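Local coordinates for sister chromatid cohesion protein (PDB 5T8V), which probably loads cohesin onto chromatin as the loader subunit Scc2, of which this chain is the C-terminal, HEAT-repeat fragment, at residues A[214-217]-A[218-222]; A[274-277]-A[278-282]; A[586-590]-A[591-595]; A[841-844]-A[845-848]; A[930-933]-A[934-938]. All blocks are in the same frame, centred on the assembly; numbering follows the deposited sequence.

All five contacts are local ones, made within a turn or two of helix along a largely helical chain. Contacts 1 and 2 are close neighbours, their nearest atoms about 6 Å apart, and helix 218-232 ties them together: contact 1 forms its first turn, and Glu225 further along it touches Ile275 and Ile279 of contact 2. Contact 3, another helix start, lies about 36 Å from contact 2, centre to centre. Contacts 4 and 5 form a second pair, with centres about 25 Å apart, on the far side of the chain's centre from contacts 1 and 2. The centres of contacts 1 and 5 are about 120 Å apart, a measure of how elongated the fragment is.

Contact 1 of 5, residues A[214-217]-A[218-222]; sequences VDTS and ETVTN
Thr216 packs against Val220 and Thr221, the closely fitted part of this turn. Its OG1 lies 3.3 Å from Val220 CB and just as near to CG1, while its methyl CG2 sits 3.4 Å from Thr221 CG2. The first torsion divides the work: with OG1 opposite the backbone N (chi1 178°), the hydroxyl branch leads to the valine and the methyl branch to the other threonine. A beta-branched residue suits the position because it offers a different atom to each neighbour. Val220, buried and apolar, also rests on Glu149 and Ile152 of helix 149-172.

Helix 218-232, one of the many helices in this HEAT-repeat fragment, starts here. Ser217 holds the N-cap position, and its carbonyl opens the helical bonding: Thr221 N donates to Ser217 O over 3.3 Å, a long but nearly straight bond at 170°. The Ser217 side chain makes no capping bond; its hydroxyl is turned back beside its own backbone N (chi1 -56°). At the first helical residue, Glu218 O takes two donors from the same face of its plane, Asn222 N at 2.9 Å and Thr221 OG1 at 3.1 Å. The second bond gives the buried threonine hydroxyl a partner.

The other side is loose and faces solvent. The Glu218 side chain extends away from the loop toward Gln271 and meets the loop only through CB, 3.7 Å from Ser217 C; a charged, flexible chain fits such a surface. Thr219 adds a slight touch, OG1 to Ser217 CB at 3.7 Å.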
loop_
_atom_site.group_PDB
_atom_site.type_symbol
_atom_site.label_atom_id
_atom_site.label_comp_id
_atom_site.label_asym_id
_atom_site.label_seq_id
_atom_site.Cartn_x
_atom_site.Cartn_y
_atom_site.Cartn_z
ATOM N N VAL A 214 -19.075 -14.103 -55.813
ATOM C CA VAL A 214 -20.199 -13.500 -56.518
ATOM C C VAL A 214 -20.766 -12.389 -55.649
ATOM O O VAL A 214 -20.934 -12.558 -54.436
ATOM C CB VAL A 214 -21.292 -14.536 -56.867
ATOM C CG1 VAL A 214 -20.678 -15.751 -57.555
ATOM C CG2 VAL A 214 -22.071 -14.967 -55.627
ATOM N N ASP A 215 -21.051 -11.246 -56.268
ATOM C CA ASP A 215 -21.663 -10.144 -55.541
ATOM C C ASP A 215 -23.071 -10.531 -55.112
ATOM O O ASP A 215 -23.846 -11.079 -55.902
ATOM C CB ASP A 215 -21.690 -8.883 -56.404
ATOM C CG ASP A 215 -20.318 -8.254 -56.558
ATOM O OD1 ASP A 215 -19.317 -9.001 -56.588
ATOM O OD2 ASP A 215 -20.239 -7.011 -56.644
ATOM N N THR A 216 -23.399 -10.250 -53.856
ATOM C CA THR A 216 -24.651 -10.682 -53.260
ATOM C C THR A 216 -25.304 -9.512 -52.535
ATOM O O THR A 216 -24.643 -8.544 -52.149
ATOM C CB THR A 216 -24.423 -11.851 -52.285
ATOM O OG1 THR A 216 -25.662 -12.227 -51.676
ATOM C CG2 THR A 216 -23.425 -11.463 -51.202
ATOM N N SER A 217 -26.618 -9.620 -52.348
ATOM C CA SER A 217 -27.371 -8.558 -51.700
ATOM C C SER A 217 -26.941 -8.399 -50.247
ATOM O O SER A 217 -26.432 -9.329 -49.618
ATOM C CB SER A 217 -28.867 -8.857 -51.767
ATOM O OG SER A 217 -29.287 -9.045 -53.105
ATOM N N GLU A 218 -27.153 -7.195 -49.713
ATOM C CA GLU A 218 -26.869 -6.939 -48.306
ATOM C C GLU A 218 -27.840 -7.668 -47.385
ATOM O O GLU A 218 -27.505 -7.913 -46.220
ATOM C CB GLU A 218 -26.908 -5.433 -48.031
ATOM C CG GLU A 218 -26.770 -5.055 -46.564
ATOM C CD GLU A 218 -26.600 -3.560 -46.359
ATOM O OE1 GLU A 218 -25.470 -3.054 -46.536
ATOM O OE2 GLU A 218 -27.601 -2.888 -46.026
ATOM N N THR A 219 -29.030 -8.020 -47.877
ATOM C CA THR A 219 -29.965 -8.790 -47.064
ATOM C C THR A 219 -29.501 -10.235 -46.918
ATOM O O THR A 219 -29.667 -10.843 -45.853
ATOM C CB THR A 219 -31.365 -8.730 -47.678
ATOM O OG1 THR A 219 -31.306 -9.119 -49.056
ATOM C CG2 THR A 219 -31.934 -7.322 -47.577
ATOM N N VAL A 220 -28.908 -10.794 -47.975
ATOM C CA VAL A 220 -28.352 -12.144 -47.898
ATOM C C VAL A 220 -27.227 -12.192 -46.873
ATOM O O VAL A 220 -27.212 -13.048 -45.980
ATOM C CB VAL A 220 -27.869 -12.601 -49.287
ATOM C CG1 VAL A 220 -27.107 -13.924 -49.195
ATOM C CG2 VAL A 220 -29.049 -12.737 -50.239
ATOM N N THR A 221 -26.263 -11.275 -46.987
ATOM C CA THR A 221 -25.134 -11.274 -46.063
ATOM C C THR A 221 -25.568 -10.917 -44.648
ATOM O O THR A 221 -24.967 -11.397 -43.681
ATOM C CB THR A 221 -24.054 -10.304 -46.537
ATOM O OG1 THR A 221 -24.588 -8.975 -46.592
ATOM C CG2 THR A 221 -23.546 -10.704 -47.912
ATOM N N ASN A 222 -26.597 -10.079 -44.500
ATOM C CA ASN A 222 -27.127 -9.805 -43.169
ATOM C C ASN A 222 -27.725 -11.065 -42.556
ATOM O O ASN A 222 -27.490 -11.367 -41.378
ATOM C CB ASN A 222 -28.171 -8.689 -43.238
ATOM C CG ASN A 222 -27.546 -7.305 -43.327
ATOM O OD1 ASN A 222 -26.328 -7.162 -43.455
ATOM N ND2 ASN A 222 -28.383 -6.278 -43.259
#

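Contact 2 of 5, residues A[274-277]-A[278-282]; sequences GIID and EILTS
Ile275 and Ile279 lie side by side on one flank of helix 272-282, and Ile276 and Leu280 do the same next to them, the two chains of each pair pointing the same way. In the first pair the CG2 branch of Ile275 meets the CD1 tip of Ile279 at 3.6 Å; in the second, Ile276 CG2 meets Leu280 CD1 at 3.7 Å. With CG1 beside the backbone N (chi1 -64° for Ile275), CG2 of both Ile275 and Ile276 lies opposite that N, which sends the methyl forward to the residue one turn on. Branched aliphatic chains suit these places because all four are buried: Ile275 and Ile279 also touch Ile261 of helix 247-267, while Leu280 reaches Phe385 of helix 357-391.

Backbone bonds set the spacing, with Ile279 N donating to Ile275 O at 2.8 Å and Leu280 N to Ile276 O at 2.8 Å. Glu278 is exposed, though its OE2 lies close to the like-charged Glu225 OE2. Near the helix end, Thr281 OG1 bonds Glu278 O at 2.9 Å and Ser282 OG bonds it at 3.1 Å. Aliphatic i to i+4 pairs on a buried flank, with polar residues on the other side, make this an amphipathic helix of the HEAT-repeat fold.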
loop_
_atom_site.group_PDB
_atom_site.type_symbol
_atom_site.label_atom_id
_atom_site.label_comp_id
_atom_site.label_asym_id
_atom_site.label_seq_id
_atom_site.Cartn_x
_atom_site.Cartn_y
_atom_site.Cartn_z
ATOM N N GLY A 274 -20.505 -1.961 -37.321
ATOM C CA GLY A 274 -21.811 -2.494 -36.996
ATOM C C GLY A 274 -21.712 -3.925 -36.518
ATOM O O GLY A 274 -22.154 -4.256 -35.412
ATOM N N ILE A 275 -21.108 -4.778 -37.344
ATOM C CA ILE A 275 -20.967 -6.197 -37.040
ATOM C C ILE A 275 -20.439 -6.348 -35.620
ATOM O O ILE A 275 -21.138 -6.856 -34.733
ATOM C CB ILE A 275 -20.041 -6.883 -38.061
ATOM C CG1 ILE A 275 -20.672 -6.830 -39.454
ATOM C CG2 ILE A 275 -19.764 -8.327 -37.661
ATOM C CD1 ILE A 275 -19.717 -7.164 -40.573
ATOM N N ILE A 276 -19.209 -5.886 -35.397
ATOM C CA ILE A 276 -18.592 -5.903 -34.077
ATOM C C ILE A 276 -19.626 -5.471 -33.050
ATOM O O ILE A 276 -19.941 -6.221 -32.118
ATOM C CB ILE A 276 -17.348 -4.998 -34.033
ATOM C CG1 ILE A 276 -16.230 -5.604 -34.885
ATOM C CG2 ILE A 276 -16.872 -4.797 -32.592
ATOM C CD1 ILE A 276 -15.032 -4.702 -35.075
ATOM N N ASP A 277 -20.185 -4.274 -33.238
ATOM C CA ASP A 277 -21.126 -3.734 -32.264
ATOM C C ASP A 277 -22.185 -4.767 -31.905
ATOM O O ASP A 277 -22.352 -5.126 -30.734
ATOM C CB ASP A 277 -21.770 -2.456 -32.804
ATOM C CG ASP A 277 -20.912 -1.225 -32.562
ATOM O OD1 ASP A 277 -19.681 -1.373 -32.397
ATOM O OD2 ASP A 277 -21.470 -0.106 -32.537
ATOM N N GLU A 278 -22.892 -5.291 -32.908
ATOM C CA GLU A 278 -23.974 -6.214 -32.587
ATOM C C GLU A 278 -23.428 -7.487 -31.953
ATOM O O GLU A 278 -24.007 -8.004 -30.991
ATOM C CB GLU A 278 -24.819 -6.520 -33.827
ATOM C CG GLU A 278 -24.067 -6.962 -35.063
ATOM C CD GLU A 278 -24.966 -7.013 -36.286
ATOM O OE1 GLU A 278 -26.158 -6.655 -36.164
ATOM O OE2 GLU A 278 -24.481 -7.406 -37.370
ATOM N N ILE A 279 -22.286 -7.981 -32.442
ATOM C CA ILE A 279 -21.682 -9.157 -31.826
ATOM C C ILE A 279 -21.422 -8.906 -30.351
ATOM O O ILE A 279 -21.536 -9.823 -29.527
ATOM C CB ILE A 279 -20.389 -9.553 -32.570
ATOM C CG1 ILE A 279 -20.733 -10.181 -33.924
ATOM C CG2 ILE A 279 -19.549 -10.525 -31.734
ATOM C CD1 ILE A 279 -19.534 -10.464 -34.804
ATOM N N LEU A 280 -21.076 -7.671 -29.984
ATOM C CA LEU A 280 -20.779 -7.375 -28.591
ATOM C C LEU A 280 -22.034 -7.141 -27.761
ATOM O O LEU A 280 -21.958 -7.192 -26.528
ATOM C CB LEU A 280 -19.858 -6.157 -28.495
ATOM C CG LEU A 280 -18.443 -6.348 -29.053
ATOM C CD1 LEU A 280 -17.677 -5.033 -29.037
ATOM C CD2 LEU A 280 -17.681 -7.411 -28.273
ATOM N N THR A 281 -23.179 -6.888 -28.398
ATOM C CA THR A 281 -24.432 -6.773 -27.659
ATOM C C THR A 281 -25.179 -8.096 -27.591
ATOM O O THR A 281 -25.862 -8.361 -26.595
ATOM C CB THR A 281 -25.336 -5.710 -28.289
ATOM O OG1 THR A 281 -25.621 -6.063 -29.645
ATOM C CG2 THR A 281 -24.662 -4.350 -28.257
ATOM N N SER A 282 -25.069 -8.929 -28.627
ATOM C CA SER A 282 -25.593 -10.287 -28.539
ATOM C C SER A 282 -24.996 -11.018 -27.345
ATOM O O SER A 282 -25.699 -11.749 -26.636
ATOM C CB SER A 282 -25.301 -11.047 -29.832
ATOM O OG SER A 282 -25.935 -10.435 -30.941
#

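Contact 3 of 5, residues A[586-590]-A[591-595]; sequences KDVSP and LQAKL
A capping box between Ser589 and Gln592 opens helix 590-602. The serine hydroxyl takes the first half of the exchange: Gln592 N donates to Ser589 OG at 3.2 Å. The glutamine side chain returns it, its OE1 accepting from Ser589 N at 3.2 Å in a nearly straight bond (170°), with the donor tilted 29° from the amide's carbonyl plane. Each residue thus satisfies the other's backbone N-H. Serine is well suited to the N-cap, since a short hydroxyl held between its own backbone N and carbonyl carbon (chi1 57°) faces the first turn. Glutamine is long enough to reach back: its extended chain runs past the serine, CG lying 3.1 Å from Ser589 OG, and leaves NE2 to bond Ser483 OG of helix 481-494. The amide is therefore gripped at both ends, which would fix its rotation.

Behind the box, Val588 covers the start of the helix with one methyl. Its CG1 lies 3.6 Å from Gln592 CB and 4.1 Å from Ala593 CB, and the valine slants across the glutamine chain. Alanine is small, and both the valine and Tyr516 of helix 509-520 lie against it.

Pro590 follows the cap; having no N-H, it loses nothing in the first turn, where the amides have no helical acceptor before them. The carbonyls then take up the regular pattern, Ala593 N to Ser589 O at 2.8 Å and Lys594 N to Pro590 O at 2.9 Å. Reciprocal bonding between N-cap and N3 is the defining feature of the capping box at an alpha-helix N-terminus.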
loop_
_atom_site.group_PDB
_atom_site.type_symbol
_atom_site.label_atom_id
_atom_site.label_comp_id
_atom_site.label_asym_id
_atom_site.label_seq_id
_atom_site.Cartn_x
_atom_site.Cartn_y
_atom_site.Cartn_z
ATOM N N LYS A 586 14.937 -23.379 -41.610
ATOM C CA LYS A 586 14.974 -24.457 -40.638
ATOM C C LYS A 586 13.646 -24.535 -39.886
ATOM O O LYS A 586 12.815 -23.624 -39.931
ATOM C CB LYS A 586 16.127 -24.253 -39.657
ATOM C CG LYS A 586 17.496 -24.223 -40.317
ATOM C CD LYS A 586 18.595 -23.924 -39.311
ATOM C CE LYS A 586 19.967 -23.940 -39.968
ATOM N NZ LYS A 586 21.058 -23.651 -38.996
ATOM N N ASP A 587 13.450 -25.649 -39.188
ATOM C CA ASP A 587 12.247 -25.839 -38.394
ATOM C C ASP A 587 12.403 -25.148 -37.046
ATOM O O ASP A 587 13.455 -25.232 -36.407
ATOM C CB ASP A 587 11.964 -27.329 -38.199
ATOM C CG ASP A 587 10.571 -27.593 -37.657
ATOM O OD1 ASP A 587 9.625 -27.675 -38.468
ATOM O OD2 ASP A 587 10.423 -27.723 -36.423
ATOM N N VAL A 588 11.349 -24.454 -36.622
ATOM C CA VAL A 588 11.351 -23.687 -35.382
ATOM C C VAL A 588 10.551 -24.451 -34.340
ATOM O O VAL A 588 9.430 -24.900 -34.611
ATOM C CB VAL A 588 10.769 -22.279 -35.599
ATOM C CG1 VAL A 588 10.832 -21.465 -34.313
ATOM C CG2 VAL A 588 11.508 -21.567 -36.717
ATOM N N SER A 589 11.120 -24.600 -33.151
ATOM C CA SER A 589 10.426 -25.272 -32.069
ATOM C C SER A 589 9.436 -24.319 -31.405
ATOM O O SER A 589 9.657 -23.105 -31.380
ATOM C CB SER A 589 11.419 -25.777 -31.032
ATOM O OG SER A 589 12.202 -24.711 -30.529
ATOM N N PRO A 590 8.338 -24.840 -30.850
ATOM C CA PRO A 590 7.377 -23.946 -30.185
ATOM C C PRO A 590 8.019 -23.090 -29.110
ATOM O O PRO A 590 7.526 -21.993 -28.818
ATOM C CB PRO A 590 6.336 -24.914 -29.606
ATOM C CG PRO A 590 7.026 -26.230 -29.530
ATOM C CD PRO A 590 7.982 -26.257 -30.677
ATOM N N LEU A 591 9.117 -23.559 -28.518
ATOM C CA LEU A 591 9.842 -22.750 -27.546
ATOM C C LEU A 591 10.550 -21.588 -28.233
ATOM O O LEU A 591 10.464 -20.439 -27.782
ATOM C CB LEU A 591 10.844 -23.625 -26.791
ATOM C CG LEU A 591 11.272 -23.144 -25.408
ATOM C CD1 LEU A 591 10.120 -23.256 -24.422
ATOM C CD2 LEU A 591 12.474 -23.941 -24.927
ATOM N N GLN A 592 11.251 -21.869 -29.334
ATOM C CA GLN A 592 11.906 -20.803 -30.085
ATOM C C GLN A 592 10.888 -19.801 -30.614
ATOM O O GLN A 592 11.148 -18.591 -30.630
ATOM C CB GLN A 592 12.715 -21.395 -31.237
ATOM C CG GLN A 592 13.961 -22.133 -30.803
ATOM C CD GLN A 592 14.652 -22.828 -31.957
ATOM O OE1 GLN A 592 14.015 -23.209 -32.939
ATOM N NE2 GLN A 592 15.966 -22.993 -31.846
ATOM N N ALA A 593 9.726 -20.283 -31.057
ATOM C CA ALA A 593 8.694 -19.385 -31.564
ATOM C C ALA A 593 8.129 -18.517 -30.447
ATOM O O ALA A 593 7.987 -17.299 -30.604
ATOM C CB ALA A 593 7.581 -20.191 -32.233
ATOM N N LYS A 594 7.801 -19.129 -29.307
ATOM C CA LYS A 594 7.275 -18.360 -28.186
ATOM C C LYS A 594 8.278 -17.308 -27.723
ATOM O O LYS A 594 7.908 -16.153 -27.478
ATOM C CB LYS A 594 6.900 -19.298 -27.040
ATOM C CG LYS A 594 6.566 -18.590 -25.737
ATOM C CD LYS A 594 5.311 -19.149 -25.097
ATOM C CE LYS A 594 4.068 -18.677 -25.821
ATOM N NZ LYS A 594 2.841 -18.821 -24.980
ATOM N N LEU A 595 9.554 -17.683 -27.605
ATOM C CA LEU A 595 10.565 -16.709 -27.206
ATOM C C LEU A 595 10.691 -15.600 -28.240
ATOM O O LEU A 595 10.803 -14.421 -27.885
ATOM C CB LEU A 595 11.917 -17.393 -26.990
ATOM C CG LEU A 595 13.091 -16.473 -26.640
ATOM C CD1 LEU A 595 12.768 -15.583 -25.452
ATOM C CD2 LEU A 595 14.329 -17.296 -26.352
#

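Contact 4 of 5, residues A[841-844]-A[845-848]; sequences DVLQ and VLMI
Leu843 O accepts from Met847 N over 2.9 Å, a sound polar bond between the two halves of this stretch of helix 839-852. It is bent, with an angle of 145° at the hydrogen, and the donor stands above the carbonyl plane. The same carbonyl is brushed by Met847 CB at 3.2 Å, beyond which the methionine runs fully extended away from the 841-844 segment, to Arg882 and Val886 of helix 878-891. An unbranched, flexible chain is apt for bridging to another helix.

The apolar side turns on Leu846. Its CD1 is 3.9 Å from Leu843 CD2 and 4.1 Å from Val842 CG1, so one methyl rests against two neighbours. Val842 and Leu846 run alongside, pointing alike, whereas Leu843 slants across the Leu846 chain. With CG opposite the carbonyl carbon (chi1 -81°), Leu846 is swung back along the helix to meet both. In the HEAT-repeat array the helix packs among helices 773-786, 808-824 and 878-891, Val819 and Phe823 covering Leu846, and Met822 and Val781 meeting Val845.

The buried contacts of Val842, Leu843, Val845 and Leu846 are apolar, which suggests that shape and exclusion of water, more than directed polar bonds, hold this face.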
loop_
_atom_site.group_PDB
_atom_site.type_symbol
_atom_site.label_atom_id
_atom_site.label_comp_id
_atom_site.label_asym_id
_atom_site.label_seq_id
_atom_site.Cartn_x
_atom_site.Cartn_y
_atom_site.Cartn_z
ATOM N N ASP A 841 30.269 -3.222 29.812
ATOM C CA ASP A 841 28.973 -3.363 29.156
ATOM C C ASP A 841 28.190 -4.551 29.700
ATOM O O ASP A 841 26.958 -4.499 29.771
ATOM C CB ASP A 841 29.172 -3.499 27.648
ATOM C CG ASP A 841 29.837 -2.281 27.038
ATOM O OD1 ASP A 841 29.673 -1.176 27.597
ATOM O OD2 ASP A 841 30.518 -2.428 25.999
ATOM N N VAL A 842 28.877 -5.631 30.077
ATOM C CA VAL A 842 28.195 -6.768 30.689
ATOM C C VAL A 842 27.653 -6.383 32.060
ATOM O O VAL A 842 26.529 -6.749 32.431
ATOM C CB VAL A 842 29.146 -7.975 30.778
ATOM C CG1 VAL A 842 28.472 -9.145 31.486
ATOM C CG2 VAL A 842 29.609 -8.395 29.389
ATOM N N LEU A 843 28.441 -5.644 32.838
ATOM C CA LEU A 843 27.992 -5.234 34.159
ATOM C C LEU A 843 26.827 -4.261 34.088
ATOM O O LEU A 843 26.059 -4.167 35.052
ATOM C CB LEU A 843 29.155 -4.618 34.934
ATOM C CG LEU A 843 30.289 -5.606 35.214
ATOM C CD1 LEU A 843 31.524 -4.870 35.683
ATOM C CD2 LEU A 843 29.866 -6.643 36.242
ATOM N N GLN A 844 26.666 -3.540 32.976
ATOM C CA GLN A 844 25.502 -2.670 32.854
ATOM C C GLN A 844 24.201 -3.465 32.806
ATOM O O GLN A 844 23.173 -2.991 33.301
ATOM C CB GLN A 844 25.629 -1.780 31.616
ATOM C CG GLN A 844 26.574 -0.602 31.804
ATOM C CD GLN A 844 26.188 0.267 32.988
ATOM O OE1 GLN A 844 26.890 0.307 33.998
ATOM N NE2 GLN A 844 25.059 0.957 32.873
ATOM N N VAL A 845 24.224 -4.664 32.229
ATOM C CA VAL A 845 23.028 -5.506 32.193
ATOM C C VAL A 845 22.911 -6.347 33.461
ATOM O O VAL A 845 21.807 -6.547 33.980
ATOM C CB VAL A 845 23.019 -6.384 30.921
ATOM C CG1 VAL A 845 24.302 -7.172 30.774
ATOM C CG2 VAL A 845 21.821 -7.331 30.920
ATOM N N LEU A 846 24.033 -6.848 33.984
ATOM C CA LEU A 846 23.986 -7.525 35.276
ATOM C C LEU A 846 23.412 -6.615 36.352
ATOM O O LEU A 846 22.719 -7.084 37.263
ATOM C CB LEU A 846 25.384 -7.998 35.676
ATOM C CG LEU A 846 25.869 -9.302 35.044
ATOM C CD1 LEU A 846 27.337 -9.537 35.360
ATOM C CD2 LEU A 846 25.027 -10.470 35.536
ATOM N N MET A 847 23.686 -5.315 36.256
ATOM C CA MET A 847 23.157 -4.345 37.208
ATOM C C MET A 847 21.633 -4.386 37.240
ATOM O O MET A 847 21.019 -4.599 38.294
ATOM C CB MET A 847 23.662 -2.955 36.816
ATOM C CG MET A 847 23.279 -1.820 37.737
ATOM S SD MET A 847 23.919 -0.272 37.067
ATOM C CE MET A 847 23.458 0.891 38.342
ATOM N N ILE A 848 21.005 -4.185 36.080
ATOM C CA ILE A 848 19.547 -4.162 36.012
ATOM C C ILE A 848 18.960 -5.533 36.322
ATOM O O ILE A 848 17.839 -5.630 36.836
ATOM C CB ILE A 848 19.089 -3.641 34.637
ATOM C CG1 ILE A 848 19.707 -4.474 33.506
ATOM C CG2 ILE A 848 19.444 -2.162 34.507
ATOM C CD1 ILE A 848 19.455 -3.935 32.115
#

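Contact 5 of 5, residues A[930-933]-A[934-938]; sequences WIIS and TLLGT
Thr934 makes a CH-pi contact with the indole of Trp930 one turn earlier, near the C-terminal end of helix 919-935 of the HEAT-repeat fragment, and the two side chains cross at about a right angle. From CB, which lies 3.5 Å from Ile931 O, the threonine divides. The hydroxyl branch turns back into the helix: OG1 sits between the backbone N and the carbonyl carbon (chi1 58°) and donates to Ile931 O, in the carbonyl plane and on a lone pair. Ile931 O also accepts from Leu935 N at 2.9 Å, so it is gripped twice. The methyl branch goes the other way, Thr934 CG2 standing 3.7 Å from the centroid of the Trp930 six-membered ring and 21° off its normal, over the face. Threonine suits the site because one beta carbon serves both a carbonyl and an aromatic face. The tryptophan side chain also touches Cys987 and Leu942.

Aliphatic pairs continue along the helix. Ile931 CG2 meets Leu935 CD1, and Ile932 lies beside Leu936, CG2 to CD1 at 4.0 Å, with Leu903 of helix 900-910 against both Ile932 and Leu935. Leu936 is the first residue to leave helical geometry, although its N still donates to Ile932 O at 2.9 Å. Arg907 fastens the turn that follows, bonding the hydroxyls of both Ser933 and Thr938. Ser933 CB lies 3.6 Å from Thr938 O.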
loop_
_atom_site.group_PDB
_atom_site.type_symbol
_atom_site.label_atom_id
_atom_site.label_comp_id
_atom_site.label_asym_id
_atom_site.label_seq_id
_atom_site.Cartn_x
_atom_site.Cartn_y
_atom_site.Cartn_z
ATOM N N TRP A 930 25.676 0.947 54.477
ATOM C CA TRP A 930 24.580 0.730 55.416
ATOM C C TRP A 930 24.119 -0.722 55.391
ATOM O O TRP A 930 23.938 -1.346 56.443
ATOM C CB TRP A 930 23.420 1.669 55.089
ATOM C CG TRP A 930 22.178 1.414 55.903
ATOM C CD1 TRP A 930 20.943 1.086 55.424
ATOM C CD2 TRP A 930 22.052 1.460 57.333
ATOM N NE1 TRP A 930 20.057 0.931 56.461
ATOM C CE2 TRP A 930 20.712 1.154 57.643
ATOM C CE3 TRP A 930 22.941 1.732 58.378
ATOM C CZ2 TRP A 930 20.239 1.113 58.954
ATOM C CZ3 TRP A 930 22.469 1.693 59.678
ATOM C CH2 TRP A 930 21.131 1.384 59.954
ATOM N N ILE A 931 23.926 -1.278 54.193
ATOM C CA ILE A 931 23.501 -2.674 54.076
ATOM C C ILE A 931 24.475 -3.586 54.812
ATOM O O ILE A 931 24.094 -4.322 55.732
ATOM C CB ILE A 931 23.367 -3.069 52.596
ATOM C CG1 ILE A 931 22.269 -2.243 51.911
ATOM C CG2 ILE A 931 23.092 -4.561 52.451
ATOM C CD1 ILE A 931 20.867 -2.480 52.443
ATOM N N ILE A 932 25.750 -3.554 54.412
ATOM C CA ILE A 932 26.771 -4.352 55.086
ATOM C C ILE A 932 26.631 -4.230 56.596
ATOM O O ILE A 932 26.703 -5.225 57.328
ATOM C CB ILE A 932 28.179 -3.924 54.629
ATOM C CG1 ILE A 932 28.370 -4.152 53.124
ATOM C CG2 ILE A 932 29.252 -4.664 55.431
ATOM C CD1 ILE A 932 28.560 -5.596 52.722
ATOM N N SER A 933 26.431 -3.005 57.087
ATOM C CA SER A 933 26.355 -2.794 58.527
ATOM C C SER A 933 25.115 -3.443 59.130
ATOM O O SER A 933 25.156 -3.897 60.279
ATOM C CB SER A 933 26.382 -1.299 58.835
ATOM O OG SER A 933 27.611 -0.724 58.426
ATOM N N THR A 934 24.010 -3.502 58.384
ATOM C CA THR A 934 22.815 -4.156 58.907
ATOM C C THR A 934 22.985 -5.669 58.933
ATOM O O THR A 934 22.581 -6.326 59.899
ATOM C CB THR A 934 21.584 -3.773 58.085
ATOM O OG1 THR A 934 21.782 -4.137 56.714
ATOM C CG2 THR A 934 21.314 -2.276 58.187
ATOM N N LEU A 935 23.577 -6.245 57.884
ATOM C CA LEU A 935 23.858 -7.678 57.907
ATOM C C LEU A 935 24.798 -8.023 59.054
ATOM O O LEU A 935 24.540 -8.954 59.826
ATOM C CB LEU A 935 24.445 -8.128 56.569
ATOM C CG LEU A 935 23.423 -8.315 55.445
ATOM C CD1 LEU A 935 23.520 -7.188 54.442
ATOM C CD2 LEU A 935 23.610 -9.659 54.761
ATOM N N LEU A 936 25.899 -7.287 59.179
ATOM C CA LEU A 936 26.720 -7.375 60.375
ATOM C C LEU A 936 25.971 -6.771 61.561
ATOM O O LEU A 936 24.898 -6.178 61.423
ATOM C CB LEU A 936 28.055 -6.654 60.172
ATOM C CG LEU A 936 28.999 -7.190 59.093
ATOM C CD1 LEU A 936 30.236 -6.305 58.987
ATOM C CD2 LEU A 936 29.400 -8.629 59.375
ATOM N N GLY A 937 26.552 -6.926 62.746
ATOM C CA GLY A 937 25.950 -6.381 63.943
ATOM C C GLY A 937 26.517 -5.038 64.347
ATOM O O GLY A 937 25.995 -4.387 65.258
ATOM N N THR A 938 27.578 -4.607 63.678
ATOM C CA THR A 938 28.311 -3.415 64.073
ATOM C C THR A 938 27.896 -2.208 63.239
ATOM O O THR A 938 27.564 -2.325 62.056
ATOM C CB THR A 938 29.820 -3.633 63.932
ATOM O OG1 THR A 938 30.143 -3.900 62.562
ATOM C CG2 THR A 938 30.278 -4.799 64.794
#